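SdbC (Legionella pneumophila subsp. pneumophila, PDB 4KSN) is an effector protein of unknown molecular function, represented here by its C-terminal domain. Local coordinates at residues Asp8-Leu14 / Arg65-Val71. The protein carries 1 engineered substitution. Residues are numbered along the deposited sequence; the frame is centred on the assembly and turned at random. Where two conformers were deposited one is given.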
loop_
_atom_site.group_PDB
_atom_site.type_symbol
_atom_site.label_atom_id
_atom_site.label_comp_id
_atom_site.label_asym_id
_atom_site.label_seq_id
_atom_site.Cartn_x
_atom_site.Cartn_y
_atom_site.Cartn_z
ATOM N N ASP A 8 -12.457 13.590 -7.999
ATOM C CA ASP A 8 -11.190 13.424 -8.778
ATOM C C ASP A 8 -10.151 12.631 -7.968
ATOM O O ASP A 8 -9.418 13.191 -7.144
ATOM C CB ASP A 8 -10.632 14.795 -9.216
ATOM C CG ASP A 8 -9.384 14.678 -10.092
ATOM O OD1 ASP A 8 -8.797 13.580 -10.146
ATOM O OD2 ASP A 8 -8.981 15.680 -10.728
ATOM N N THR A 9 -10.061 11.335 -8.253
ATOM C CA THR A 9 -9.382 10.405 -7.369
ATOM C C THR A 9 -7.831 10.461 -7.420
ATOM O O THR A 9 -7.181 10.399 -8.484
ATOM C CB THR A 9 -9.891 8.968 -7.577
ATOM O OG1 THR A 9 -9.293 8.112 -6.599
ATOM C CG2 THR A 9 -9.581 8.461 -8.992
ATOM N N HIS A 10 -7.265 10.565 -6.224
ATOM C CA HIS A 10 -5.817 10.730 -6.035
ATOM C C HIS A 10 -5.111 9.403 -6.303
ATOM O O HIS A 10 -5.459 8.394 -5.717
ATOM C CB HIS A 10 -5.579 11.167 -4.590
ATOM C CG HIS A 10 -4.144 11.143 -4.172
ATOM N ND1 HIS A 10 -3.524 10.000 -3.710
ATOM C CD2 HIS A 10 -3.213 12.120 -4.124
ATOM C CE1 HIS A 10 -2.263 10.273 -3.419
ATOM N NE2 HIS A 10 -2.052 11.555 -3.650
ATOM N N LEU A 11 -4.124 9.413 -7.173
ATOM C CA LEU A 11 -3.420 8.213 -7.598
ATOM C C LEU A 11 -2.031 8.077 -6.947
ATOM O O LEU A 11 -1.678 7.009 -6.446
ATOM C CB LEU A 11 -3.270 8.258 -9.112
ATOM C CG LEU A 11 -3.001 6.991 -9.899
ATOM C CD1 LEU A 11 -4.193 6.037 -9.861
ATOM C CD2 LEU A 11 -2.662 7.371 -11.328
ATOM N N ALA A 12 -1.253 9.153 -6.939
ATOM C CA ALA A 12 0.148 9.112 -6.454
ATOM C C ALA A 12 0.612 10.503 -6.077
ATOM O O ALA A 12 -0.033 11.464 -6.409
ATOM C CB ALA A 12 1.062 8.573 -7.536
ATOM N N ASP A 13 1.703 10.577 -5.357
ATOM C CA ASP A 13 2.334 11.844 -5.030
ATOM C C ASP A 13 3.676 11.843 -5.740
ATOM O O ASP A 13 4.289 10.779 -5.915
ATOM C CB ASP A 13 2.637 11.962 -3.567
ATOM C CG ASP A 13 1.398 11.829 -2.716
ATOM O OD1 ASP A 13 0.388 12.447 -3.071
ATOM O OD2 ASP A 13 1.483 11.106 -1.709
ATOM N N LEU A 14 4.140 13.036 -6.056
ATOM C CA LEU A 14 5.488 13.267 -6.581
ATOM C C LEU A 14 6.035 14.447 -5.815
ATOM O O LEU A 14 5.248 15.155 -5.123
ATOM C CB LEU A 14 5.351 13.629 -8.057
ATOM C CG LEU A 14 4.952 12.508 -8.987
ATOM C CD1 LEU A 14 4.828 13.054 -10.378
ATOM C CD2 LEU A 14 5.946 11.357 -8.905
ATOM N N ARG A 65 8.457 20.275 -2.373
ATOM C CA ARG A 65 7.086 20.604 -2.600
ATOM C C ARG A 65 6.382 19.349 -3.169
ATOM O O ARG A 65 6.935 18.677 -4.006
ATOM C CB ARG A 65 6.951 21.730 -3.628
ATOM C CG ARG A 65 7.478 23.103 -3.119
ATOM C CD ARG A 65 6.658 23.589 -1.909
ATOM N NE ARG A 65 5.192 23.447 -2.069
ATOM C CZ ARG A 65 4.380 24.387 -2.568
ATOM N NH1 ARG A 65 3.095 24.166 -2.670
ATOM N NH2 ARG A 65 4.859 25.583 -2.977
ATOM N N GLN A 66 5.203 19.077 -2.682
ATOM C CA GLN A 66 4.457 17.887 -3.059
ATOM C C GLN A 66 3.493 18.195 -4.177
ATOM O O GLN A 66 2.757 19.210 -4.163
ATOM C CB GLN A 66 3.710 17.347 -1.845
ATOM C CG GLN A 66 3.052 15.993 -2.085
ATOM C CD GLN A 66 2.386 15.436 -0.844
ATOM O OE1 GLN A 66 2.778 15.756 0.266
ATOM N NE2 GLN A 66 1.407 14.594 -1.025
ATOM N N LEU A 67 3.447 17.284 -5.149
ATOM C CA LEU A 67 2.463 17.322 -6.202
ATOM C C LEU A 67 1.604 16.093 -6.124
ATOM O O LEU A 67 2.011 15.043 -5.623
ATOM C CB LEU A 67 3.167 17.318 -7.572
ATOM C CG LEU A 67 4.287 18.310 -7.784
ATOM C CD1 LEU A 67 4.828 18.150 -9.185
ATOM C CD2 LEU A 67 3.852 19.750 -7.541
ATOM N N ILE A 68 0.430 16.203 -6.639
ATOM C CA ILE A 68 -0.417 15.092 -6.637
ATOM C C ILE A 68 -0.810 14.753 -8.087
ATOM O O ILE A 68 -0.926 15.624 -8.955
ATOM C CB ILE A 68 -1.617 15.287 -5.715
ATOM C CG1 ILE A 68 -2.504 16.391 -6.198
ATOM C CG2 ILE A 68 -1.192 15.481 -4.243
ATOM C CD1 ILE A 68 -3.957 16.160 -5.848
ATOM N N VAL A 69 -0.972 13.443 -8.321
ATOM C CA VAL A 69 -1.316 12.897 -9.618
ATOM C C VAL A 69 -2.687 12.274 -9.416
ATOM O O VAL A 69 -2.900 11.452 -8.486
ATOM C CB VAL A 69 -0.289 11.838 -10.110
ATOM C CG1 VAL A 69 -0.675 11.351 -11.493
ATOM C CG2 VAL A 69 1.143 12.376 -10.091
ATOM N N SER A 70 -3.638 12.663 -10.253
ATOM C CA SER A 70 -5.004 12.199 -10.107
ATOM C C SER A 70 -5.547 11.875 -11.471
ATOM O O SER A 70 -4.983 12.252 -12.490
ATOM C CB SER A 70 -5.878 13.277 -9.432
ATOM O OG SER A 70 -5.162 13.913 -8.381
ATOM N N VAL A 71 -6.675 11.198 -11.490
ATOM C CA VAL A 71 -7.245 10.819 -12.763
ATOM C C VAL A 71 -8.275 11.829 -13.155
ATOM O O VAL A 71 -9.126 12.187 -12.353
ATOM C CB VAL A 71 -7.909 9.443 -12.767
ATOM C CG1 VAL A 71 -8.120 8.997 -14.204
ATOM C CG2 VAL A 71 -7.048 8.451 -12.049
#
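H10 sets its imidazole beside I68, and the two side chains cross at about a right angle: CD2 of H10 lies 3.9 Å from CB of I68, which sits at the ring's edge, near its plane. With CG of H10 anti to the backbone N (chi1 170°), the ring runs along its own strand and NE2 donates to OD1 of D13 at 2.7 Å. OD1 lies almost exactly in the imidazole plane, but is itself met from above the carboxylate plane. The same OD1 packs on I68 CG2 and lies 3.1 Å from NE2 of Q66, whose extended side chain brings its amide up with its plane turned 66° from the carboxylate. H10, D13, I68 and S70 occupy one face of the sheet.

On the other face the contact is apolar: L14 slants over V69, CD1 against CG2 at 3.8 Å, while A12 meets V69 and L14 meets L67 through their CB atoms. Nearer the chain's start, T9 and V71 lie side by side and point the same way, with their CG2 methyls 4.0 Å apart.

The backbones run antiparallel, joined by paired bonds between L14 and L67 and again between A12 and V69, where V69 N donates to A12 O. The bulge lies at V69 O, which accepts two donors, L11 N at 2.7 Å and A12 N at 3.2 Å; the first lies in the carbonyl plane, the second is tilted from it. Beyond this point V71 N bonds T9 O.

On its far edge, strand 62-71 pairs with an antiparallel strand of a second subunit, and I41 of a third subunit packs on L11 and V71. L11 and A12 both opposite V69, with the register shifting by one, make a classic beta bulge in the central strand 10-20 of an antiparallel three-stranded sheet, where it pairs with the strand that carries the sheet into the next subunit.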